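Local coordinates for DNA repair protein RECN (Deinococcus radiodurans, PDB 4ABX) that acts in the recombinational repair of DNA double-strand breaks as an SMC-like, ATP-binding protein, represented here by its coiled-coil domain, at the interface of chains A and B. Coordinates in Å, arbitrary orientation; residue numbers count along the deposited sequence, not the author numbering. Chains: chain A/B, DNA repair protein RECN.

The interface of chains A and B. Residues chain A 61, 103, 106; chain B 72, 75, 92, 96, 99.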
ATOM      1  N   LEU A  61       3.821   0.980  -7.382  1.00 24.13           N
ATOM      2  CA  LEU A  61       2.393   1.063  -7.649  1.00 23.30           C
ATOM      3  C   LEU A  61       1.792  -0.303  -7.959  1.00 28.60           C
ATOM      4  O   LEU A  61       0.609  -0.528  -7.716  1.00 27.07           O
ATOM      5  CB  LEU A  61       2.099   2.024  -8.806  1.00 20.13           C
ATOM      6  CG  LEU A  61       2.317   3.523  -8.593  1.00 20.78           C
ATOM      7  CD1 LEU A  61       1.838   4.288  -9.814  1.00 17.95           C
ATOM      8  CD2 LEU A  61       1.601   4.016  -7.329  1.00 21.37           C
ATOM      9  N   VAL A 103      -4.725   4.239 -10.581  1.00 22.32           N
ATOM     10  CA  VAL A 103      -3.381   3.845 -10.177  1.00 23.46           C
ATOM     11  C   VAL A 103      -2.792   2.820 -11.139  1.00 25.50           C
ATOM     12  O   VAL A 103      -1.617   2.899 -11.496  1.00 23.81           O
ATOM     13  CB  VAL A 103      -3.348   3.311  -8.723  1.00 22.48           C
ATOM     14  CG1 VAL A 103      -2.075   2.529  -8.471  1.00 21.11           C
ATOM     15  CG2 VAL A 103      -3.469   4.466  -7.735  1.00 21.49           C
ATOM     16  N   ILE A 106      -2.025   4.524 -14.461  1.00 21.38           N
ATOM     17  CA  ILE A 106      -0.786   5.280 -14.322  1.00 20.16           C
ATOM     18  C   ILE A 106       0.434   4.357 -14.357  1.00 24.28           C
ATOM     19  O   ILE A 106       1.431   4.660 -15.015  1.00 22.54           O
ATOM     20  CB  ILE A 106      -0.780   6.122 -13.042  1.00 22.45           C
ATOM     21  CG1 ILE A 106      -1.769   7.286 -13.175  1.00 22.42           C
ATOM     22  CG2 ILE A 106       0.623   6.644 -12.756  1.00 20.44           C
ATOM     23  CD1 ILE A 106      -2.028   8.007 -11.863  1.00 25.09           C
TER
ATOM     24  N   ILE B  72       1.773   5.092  -2.400  1.00 23.98           N
ATOM     25  CA  ILE B  72       1.514   6.070  -3.457  1.00 26.72           C
ATOM     26  C   ILE B  72       2.384   7.314  -3.264  1.00 23.93           C
ATOM     27  O   ILE B  72       2.936   7.848  -4.224  1.00 28.38           O
ATOM     28  CB  ILE B  72       0.023   6.451  -3.516  1.00 25.28           C
ATOM     29  CG1 ILE B  72      -0.817   5.213  -3.846  1.00 21.51           C
ATOM     30  CG2 ILE B  72      -0.219   7.543  -4.548  1.00 26.06           C
ATOM     31  CD1 ILE B  72      -2.306   5.429  -3.721  1.00 23.63           C
ATOM     32  N   ALA B  75       5.827   6.479  -4.397  1.00 23.96           N
ATOM     33  CA  ALA B  75       5.801   6.508  -5.858  1.00 22.36           C
ATOM     34  C   ALA B  75       5.892   7.938  -6.397  1.00 22.75           C
ATOM     35  O   ALA B  75       6.716   8.231  -7.261  1.00 22.94           O
ATOM     36  CB  ALA B  75       4.538   5.821  -6.378  1.00 23.47           C
ATOM     37  N   LEU B  92       2.038  12.362 -15.372  1.00 20.06           N
ATOM     38  CA  LEU B  92       1.711  11.166 -14.599  1.00 24.32           C
ATOM     39  C   LEU B  92       1.918  11.371 -13.098  1.00 26.31           C
ATOM     40  O   LEU B  92       1.119  10.897 -12.289  1.00 25.30           O
ATOM     41  CB  LEU B  92       2.511   9.962 -15.102  1.00 27.72           C
ATOM     42  CG  LEU B  92       2.208   9.545 -16.546  1.00 30.16           C
ATOM     43  CD1 LEU B  92       3.248   8.548 -17.069  1.00 26.98           C
ATOM     44  CD2 LEU B  92       0.793   8.983 -16.667  1.00 31.19           C
ATOM     45  N   LEU B  96      -1.015  11.105 -10.240  1.00 18.83           N
ATOM     46  CA  LEU B  96      -0.793  10.248  -9.077  1.00 16.87           C
ATOM     47  C   LEU B  96      -1.052  11.005  -7.767  1.00 21.62           C
ATOM     48  O   LEU B  96      -1.562  10.433  -6.806  1.00 26.62           O
ATOM     49  CB  LEU B  96       0.615   9.653  -9.107  1.00 20.57           C
ATOM     50  CG  LEU B  96       0.871   8.455  -8.195  1.00 23.26           C
ATOM     51  CD1 LEU B  96      -0.101   7.327  -8.520  1.00 22.40           C
ATOM     52  CD2 LEU B  96       2.318   7.981  -8.322  1.00 21.43           C
ATOM     53  N   ALA B  99      -4.753  10.947  -7.390  1.00 21.33           N
ATOM     54  CA  ALA B  99      -5.131   9.626  -6.889  1.00 24.32           C
ATOM     55  C   ALA B  99      -4.872   9.520  -5.382  1.00 23.65           C
ATOM     56  O   ALA B  99      -5.694   8.986  -4.634  1.00 20.98           O
ATOM     57  CB  ALA B  99      -4.371   8.533  -7.636  1.00 18.06           C
TER
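A:Leu61 and B:Leu96 meet tip to tip, and the rest of this patch is arranged around that meeting. The methyl CD1 of A:Leu61 lies 3.8 Å from CD1 of B:Leu96, with the other methyl of each leucine close by, so two forked ends press together. The two forks are delivered differently: CG of A:Leu61 sits opposite its own carbonyl carbon (chi1 -70°), whereas CG of B:Leu96 stands opposite its backbone N (chi1 -164°), and these two turns send the forked ends toward each other across the interface. A:Leu61 has a second task, since its CD2 comes to 3.6 Å from CB of B:Ala75 on helix 68-78; its fork therefore bridges two helices of the partner. Cut back to an alanine, this position would probably leave the methyls of B:Leu96 and the CB of B:Ala75 without their mate and open a gap between the chains.

From helix 87-115 of chain A, A:Ile106 reaches for the backbone of the partner's copy of that helix. Its terminal CD1 touches B:Leu96 at the main chain, 3.8 Å from CA, and lies 4.3 Å from the carbonyl O of B:Leu92, roughly one turn earlier. On the other flank, A:Val103 points its CG2 at B:Ala99, 4.2 Å from that CB. CD1 of B:Ile72 stands 4.3 Å from the same CG2 of A:Val103, a looser contact. B:Leu96 is thus approached at its methyls by A:Leu61 and at its backbone by A:Ile106.

These apolar side chains join helices 33-63 and 87-115 of one chain to helices 68-78 and 87-115 of the other. Two-fold symmetry repeats the patch with the chains exchanged, and together they help hold two RecN coiled-coil domains as an elongated dimer, in keeping with the protein's self-association.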